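Local coordinates for L-Ala-D/L-Glu epimerase, a muconate lactonizing enzyme (Klebsiella pneumoniae subsp. pneumoniae MGH 78578, PDB 3FCP), which belongs to the enolase superfamily, pairing an N-terminal capping domain with a TIM-barrel-like C-terminal domain that holds a magnesium ion, at residues D199-W204 against L248-V253; K211-L216 against D222-P227. All coordinates share one frame; numbering follows the deposited sequence.

Contact 1 of 2, residues D199-W204 against L248-V253. With MG (magnesium ion), chain I.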
loop_
_atom_site.group_PDB
_atom_site.type_symbol
_atom_site.label_atom_id
_atom_site.label_comp_id
_atom_site.label_asym_id
_atom_site.label_seq_id
_atom_site.Cartn_x
_atom_site.Cartn_y
_atom_site.Cartn_z
ATOM N N ASP A 199 7.620 9.785 -29.721
ATOM C CA ASP A 199 8.127 8.485 -29.316
ATOM C C ASP A 199 9.590 8.668 -28.934
ATOM O O ASP A 199 10.415 9.022 -29.776
ATOM C CB ASP A 199 7.975 7.490 -30.478
ATOM C CG ASP A 199 8.480 6.094 -30.137
ATOM O OD1 ASP A 199 8.657 5.794 -28.938
ATOM O OD2 ASP A 199 8.689 5.297 -31.078
ATOM N N VAL A 200 9.900 8.447 -27.657
ATOM C CA VAL A 200 11.259 8.592 -27.149
ATOM C C VAL A 200 11.978 7.242 -27.179
ATOM O O VAL A 200 13.182 7.158 -26.952
ATOM C CB VAL A 200 11.252 9.116 -25.690
ATOM C CG1 VAL A 200 12.606 9.728 -25.349
ATOM C CG2 VAL A 200 10.140 10.132 -25.503
ATOM N N ASN A 201 11.216 6.188 -27.454
ATOM C CA ASN A 201 11.742 4.829 -27.525
ATOM C C ASN A 201 12.790 4.483 -26.466
ATOM O O ASN A 201 13.915 4.096 -26.797
ATOM C CB ASN A 201 12.303 4.559 -28.929
ATOM C CG ASN A 201 12.551 3.075 -29.190
ATOM O OD1 ASN A 201 11.690 2.226 -28.921
ATOM N ND2 ASN A 201 13.724 2.758 -29.733
ATOM N N GLN A 202 12.416 4.631 -25.194
ATOM C CA GLN A 202 13.283 4.287 -24.061
ATOM C C GLN A 202 14.475 5.185 -23.742
ATOM O O GLN A 202 15.154 4.958 -22.749
ATOM C CB GLN A 202 13.835 2.867 -24.235
ATOM C CG GLN A 202 12.820 1.749 -24.156
ATOM C CD GLN A 202 13.481 0.378 -24.200
ATOM O OE1 GLN A 202 13.871 -0.116 -25.264
ATOM N NE2 GLN A 202 13.623 -0.235 -23.036
ATOM N N ALA A 203 14.714 6.207 -24.552
ATOM C CA ALA A 203 15.879 7.068 -24.378
ATOM C C ALA A 203 16.085 7.847 -23.085
ATOM O O ALA A 203 17.222 8.070 -22.679
ATOM C CB ALA A 203 15.972 8.033 -25.569
ATOM N N TRP A 204 15.013 8.253 -22.418
ATOM C CA TRP A 204 15.172 9.061 -21.215
ATOM C C TRP A 204 15.287 8.388 -19.865
ATOM O O TRP A 204 14.618 7.399 -19.576
ATOM C CB TRP A 204 14.045 10.092 -21.110
ATOM C CG TRP A 204 14.011 11.103 -22.214
ATOM C CD1 TRP A 204 15.048 11.485 -23.018
ATOM C CD2 TRP A 204 12.892 11.910 -22.591
ATOM N NE1 TRP A 204 14.644 12.484 -23.874
ATOM C CE2 TRP A 204 13.324 12.763 -23.634
ATOM C CE3 TRP A 204 11.565 11.998 -22.149
ATOM C CZ2 TRP A 204 12.475 13.694 -24.239
ATOM C CZ3 TRP A 204 10.722 12.922 -22.748
ATOM C CH2 TRP A 204 11.182 13.758 -23.784
ATOM N N LEU A 248 1.893 6.147 -23.845
ATOM C CA LEU A 248 1.758 4.942 -24.656
ATOM C C LEU A 248 2.902 3.986 -24.299
ATOM O O LEU A 248 4.074 4.335 -24.429
ATOM C CB LEU A 248 1.857 5.302 -26.146
ATOM C CG LEU A 248 1.142 4.492 -27.241
ATOM C CD1 LEU A 248 2.103 4.312 -28.413
ATOM C CD2 LEU A 248 0.633 3.147 -26.733
ATOM N N ALA A 249 2.565 2.787 -23.843
ATOM C CA ALA A 249 3.592 1.810 -23.503
ATOM C C ALA A 249 3.957 0.986 -24.744
ATOM O O ALA A 249 3.072 0.547 -25.480
ATOM C CB ALA A 249 3.083 0.888 -22.394
ATOM N N ASP A 250 5.249 0.795 -24.990
ATOM C CA ASP A 250 5.677 -0.020 -26.130
ATOM C C ASP A 250 6.523 -1.177 -25.612
ATOM O O ASP A 250 5.983 -2.232 -25.279
ATOM C CB ASP A 250 6.468 0.805 -27.167
ATOM C CG ASP A 250 6.842 -0.014 -28.414
ATOM O OD1 ASP A 250 6.390 -1.179 -28.532
ATOM O OD2 ASP A 250 7.584 0.502 -29.283
ATOM N N GLU A 251 7.838 -0.976 -25.510
ATOM C CA GLU A 251 8.729 -2.031 -25.028
ATOM C C GLU A 251 8.348 -2.590 -23.657
ATOM O O GLU A 251 8.704 -3.724 -23.333
ATOM C CB GLU A 251 10.186 -1.542 -24.980
ATOM C CG GLU A 251 10.916 -1.501 -26.325
ATOM C CD GLU A 251 10.415 -0.403 -27.247
ATOM O OE1 GLU A 251 9.837 0.590 -26.756
ATOM O OE2 GLU A 251 10.617 -0.529 -28.471
ATOM N N ALA A 252 7.633 -1.802 -22.854
ATOM C CA ALA A 252 7.217 -2.244 -21.521
ATOM C C ALA A 252 6.138 -3.326 -21.564
ATOM O O ALA A 252 5.876 -3.993 -20.563
ATOM C CB ALA A 252 6.711 -1.053 -20.707
ATOM N N VAL A 253 5.504 -3.503 -22.715
ATOM C CA VAL A 253 4.447 -4.501 -22.816
ATOM C C VAL A 253 4.506 -5.257 -24.135
ATOM O O VAL A 253 4.396 -4.665 -25.209
ATOM C CB VAL A 253 3.059 -3.833 -22.647
ATOM C CG1 VAL A 253 2.868 -2.757 -23.711
ATOM C CG2 VAL A 253 1.958 -4.871 -22.736
HETATM MG MG MG I . 9.737 1.342 -29.352
HETATM O O HOH W 1 8.417 3.269 -28.441
HETATM O O HOH W 2 9.755 3.018 -31.115
HETATM O O HOH W 3 10.206 0.018 -31.521
#

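Contact 2 of 2, residues K211-L216 against D222-P227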
loop_
_atom_site.group_PDB
_atom_site.type_symbol
_atom_site.label_atom_id
_atom_site.label_comp_id
_atom_site.label_asym_id
_atom_site.label_seq_id
_atom_site.Cartn_x
_atom_site.Cartn_y
_atom_site.Cartn_z
ATOM N N LYS A 211 10.874 15.828 -16.582
ATOM C CA LYS A 211 10.961 17.172 -17.142
ATOM C C LYS A 211 10.457 17.199 -18.586
ATOM O O LYS A 211 9.641 18.048 -18.955
ATOM C CB LYS A 211 12.413 17.664 -17.092
ATOM C CG LYS A 211 12.599 19.084 -17.600
ATOM C CD LYS A 211 14.066 19.500 -17.565
ATOM C CE LYS A 211 14.239 20.918 -18.092
ATOM N NZ LYS A 211 15.679 21.299 -18.172
ATOM N N GLY A 212 10.945 16.262 -19.396
ATOM C CA GLY A 212 10.539 16.199 -20.789
ATOM C C GLY A 212 9.046 15.973 -20.954
ATOM O O GLY A 212 8.381 16.679 -21.711
ATOM N N CYS A 213 8.504 14.993 -20.242
ATOM C CA CYS A 213 7.075 14.715 -20.353
ATOM C C CYS A 213 6.195 15.886 -19.920
ATOM O O CYS A 213 5.153 16.130 -20.528
ATOM C CB CYS A 213 6.710 13.457 -19.559
ATOM S SG CYS A 213 7.244 11.930 -20.380
ATOM N N ARG A 214 6.597 16.604 -18.873
ATOM C CA ARG A 214 5.808 17.755 -18.424
ATOM C C ARG A 214 5.761 18.811 -19.527
ATOM O O ARG A 214 4.708 19.372 -19.817
ATOM C CB ARG A 214 6.400 18.374 -17.145
ATOM C CG ARG A 214 5.992 17.670 -15.854
ATOM C CD ARG A 214 6.385 18.494 -14.631
ATOM N NE ARG A 214 7.837 18.578 -14.473
ATOM C CZ ARG A 214 8.563 17.719 -13.765
ATOM N NH1 ARG A 214 7.970 16.709 -13.135
ATOM N NH2 ARG A 214 9.884 17.859 -13.699
ATOM N N GLU A 215 6.909 19.066 -20.143
ATOM C CA GLU A 215 7.008 20.047 -21.220
ATOM C C GLU A 215 6.171 19.638 -22.424
ATOM O O GLU A 215 5.464 20.462 -23.006
ATOM C CB GLU A 215 8.467 20.205 -21.646
ATOM C CG GLU A 215 9.319 20.966 -20.655
ATOM C CD GLU A 215 8.875 22.405 -20.532
ATOM O OE1 GLU A 215 8.805 23.091 -21.577
ATOM O OE2 GLU A 215 8.591 22.848 -19.397
ATOM N N LEU A 216 6.254 18.364 -22.799
ATOM C CA LEU A 216 5.490 17.860 -23.931
ATOM C C LEU A 216 3.989 18.005 -23.680
ATOM O O LEU A 216 3.235 18.440 -24.559
ATOM C CB LEU A 216 5.837 16.394 -24.190
ATOM C CG LEU A 216 7.253 16.119 -24.709
ATOM C CD1 LEU A 216 7.551 14.630 -24.622
ATOM C CD2 LEU A 216 7.380 16.621 -26.149
ATOM N N ASP A 222 -0.389 15.038 -27.718
ATOM C CA ASP A 222 -1.489 14.151 -27.337
ATOM C C ASP A 222 -1.082 12.814 -26.747
ATOM O O ASP A 222 -1.843 12.207 -25.990
ATOM C CB ASP A 222 -2.393 13.863 -28.540
ATOM C CG ASP A 222 -3.046 15.108 -29.097
ATOM O OD1 ASP A 222 -3.406 16.001 -28.306
ATOM O OD2 ASP A 222 -3.217 15.178 -30.330
ATOM N N LEU A 223 0.107 12.347 -27.099
ATOM C CA LEU A 223 0.561 11.049 -26.622
ATOM C C LEU A 223 2.082 10.977 -26.593
ATOM O O LEU A 223 2.750 11.415 -27.528
ATOM C CB LEU A 223 0.008 9.965 -27.552
ATOM C CG LEU A 223 0.163 8.483 -27.194
ATOM C CD1 LEU A 223 -0.728 8.147 -25.996
ATOM C CD2 LEU A 223 -0.233 7.637 -28.405
ATOM N N ILE A 224 2.622 10.418 -25.517
ATOM C CA ILE A 224 4.068 10.263 -25.361
ATOM C C ILE A 224 4.343 8.765 -25.275
ATOM O O ILE A 224 3.888 8.106 -24.338
ATOM C CB ILE A 224 4.569 10.924 -24.056
ATOM C CG1 ILE A 224 4.167 12.405 -24.024
ATOM C CG2 ILE A 224 6.089 10.780 -23.957
ATOM C CD1 ILE A 224 4.463 13.099 -22.679
ATOM N N GLU A 225 5.082 8.233 -26.246
ATOM C CA GLU A 225 5.389 6.806 -26.287
ATOM C C GLU A 225 6.703 6.410 -25.612
ATOM O O GLU A 225 7.750 7.020 -25.852
ATOM C CB GLU A 225 5.405 6.327 -27.743
ATOM C CG GLU A 225 5.466 4.809 -27.914
ATOM C CD GLU A 225 5.512 4.377 -29.374
ATOM O OE1 GLU A 225 5.166 5.195 -30.261
ATOM O OE2 GLU A 225 5.882 3.211 -29.636
ATOM N N GLN A 226 6.622 5.381 -24.769
ATOM C CA GLN A 226 7.761 4.810 -24.044
ATOM C C GLN A 226 8.870 5.813 -23.739
ATOM O O GLN A 226 10.002 5.671 -24.212
ATOM C CB GLN A 226 8.329 3.638 -24.851
ATOM C CG GLN A 226 9.236 2.695 -24.081
ATOM C CD GLN A 226 8.503 1.946 -22.979
ATOM O OE1 GLN A 226 7.482 1.297 -23.221
ATOM N NE2 GLN A 226 9.024 2.030 -21.765
ATOM N N PRO A 227 8.565 6.834 -22.922
ATOM C CA PRO A 227 9.555 7.856 -22.567
ATOM C C PRO A 227 10.779 7.322 -21.838
ATOM O O PRO A 227 11.895 7.788 -22.069
ATOM C CB PRO A 227 8.744 8.841 -21.720
ATOM C CG PRO A 227 7.675 7.969 -21.109
ATOM C CD PRO A 227 7.270 7.105 -22.273
#

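Contact 1 of 2, residues D199-W204 against L248-V253
N201, D250 and E251 meet across this contact through one magnesium ion. N201 OD1 binds the magnesium at 2.2 Å. D250 OD2 binds it at 2.3 Å, and E251 OE2 at 2.2 Å. E251 OE1 is farther from the magnesium, at 2.7 Å, so this carboxylate meets the metal unevenly. A bend in the E251 chain (chi2 71°) folds its carboxylate back to the ion. N201 OD1 and E251 OE2 are 3.0 Å apart because they share the metal; they are not hydrogen-bonded. The N201 amide and E251 carboxylate planes are turned 68° from each other. Three waters complete the set of ligands.

Water also ties D199 to the site. Water 1 donates to D199 OD1 at 2.6 Å, and water 2 donates to OD2. D199 OD1 also accepts from the backbone N of N201 at 3.0 Å, forming an Asx turn. This N-H comes from above the carboxylate plane, 55° out of it. D199 is thus a second-shell residue that bonds to the N201 loop and to two metal waters, and probably holds them in place.

Van der Waals contact is slight: Q202 CD lies 3.8 Å from E251 CG, with the amide and carboxylate planes nearly parallel.

Three lysines neighbour the acids: K277 forms a salt bridge with D250 OD1, K274 NZ hydrogen-bonds to D250 OD2, and K168 forms a salt bridge with D199 OD2. The magnesium and these lysines would offset the charge of three closely placed carboxylates, consistent with a metal site at the strand ends of an enolase-superfamily barrel.

Contact 2 of 2, residues K211-L216 against D222-P227
I224 leaves the strand toward the helix, and its CD1 meets C213 and L216. The I224 chain is extended beyond CG1 (chi2 172°), which carries CD1 out to the helix surface. I224 CD1 sits 3.8 Å from C213 SG and 3.9 Å from L216 CB. I224 CD1 is also 3.8 Å from the backbone O of C213. The methyl therefore lies against one turn of helix, in the angle between C213 and L216.

C213 faces the strand with its sulfur beside two residues. C213 SG touches P227 CB at 3.7 Å, and I224 CG2 lies 3.9 Å from C213 SG. I224 thus offers both branches to the sulfur, while the proline ring meets it through the CB and CG corner. The first torsion of C213 (chi1 -75°) sets SG anti to its carbonyl carbon, and the thiol reaches past the end of the strand to P227.

L216 also meets I224, the two side chains running at a slant. L216 CD1 is 4.0 Å from I224 CD1. Both leucine and isoleucine also touch V198 of the preceding strand, and L180 and T183 of helix 176-189 cover L216. All four touching residues are buried, and the side-chain contacts are all apolar.

E225, next to I224, points to the other side of the strand and pairs with K168. Helix 206-218 links strand 195-199 to strand 223-225 and packs on them from outside. This is the beta-alpha-beta crossover of a TIM-type barrel, with isoleucine turned to the helix layer and glutamate to the barrel interior.

Overall arrangement
Both contacts belong to the same part of the barrel, with centres 10 Å apart, and contact 2 is nested inside the loop closed by contact 1. Strands 223-225 and 246-249 are parallel neighbours in one sheet. Q226 joins the two directly: its backbone N and O probably bond to L248 O and Q202 N, and its side-chain OE1 accepts from D250 N and A252 N. Their chemistry differs with place. Contact 1 lies at strand ends, is only partly buried, and is polar, built on metal, water and charge. Contact 2 is fully buried between helix and sheet and relies on apolar side chains.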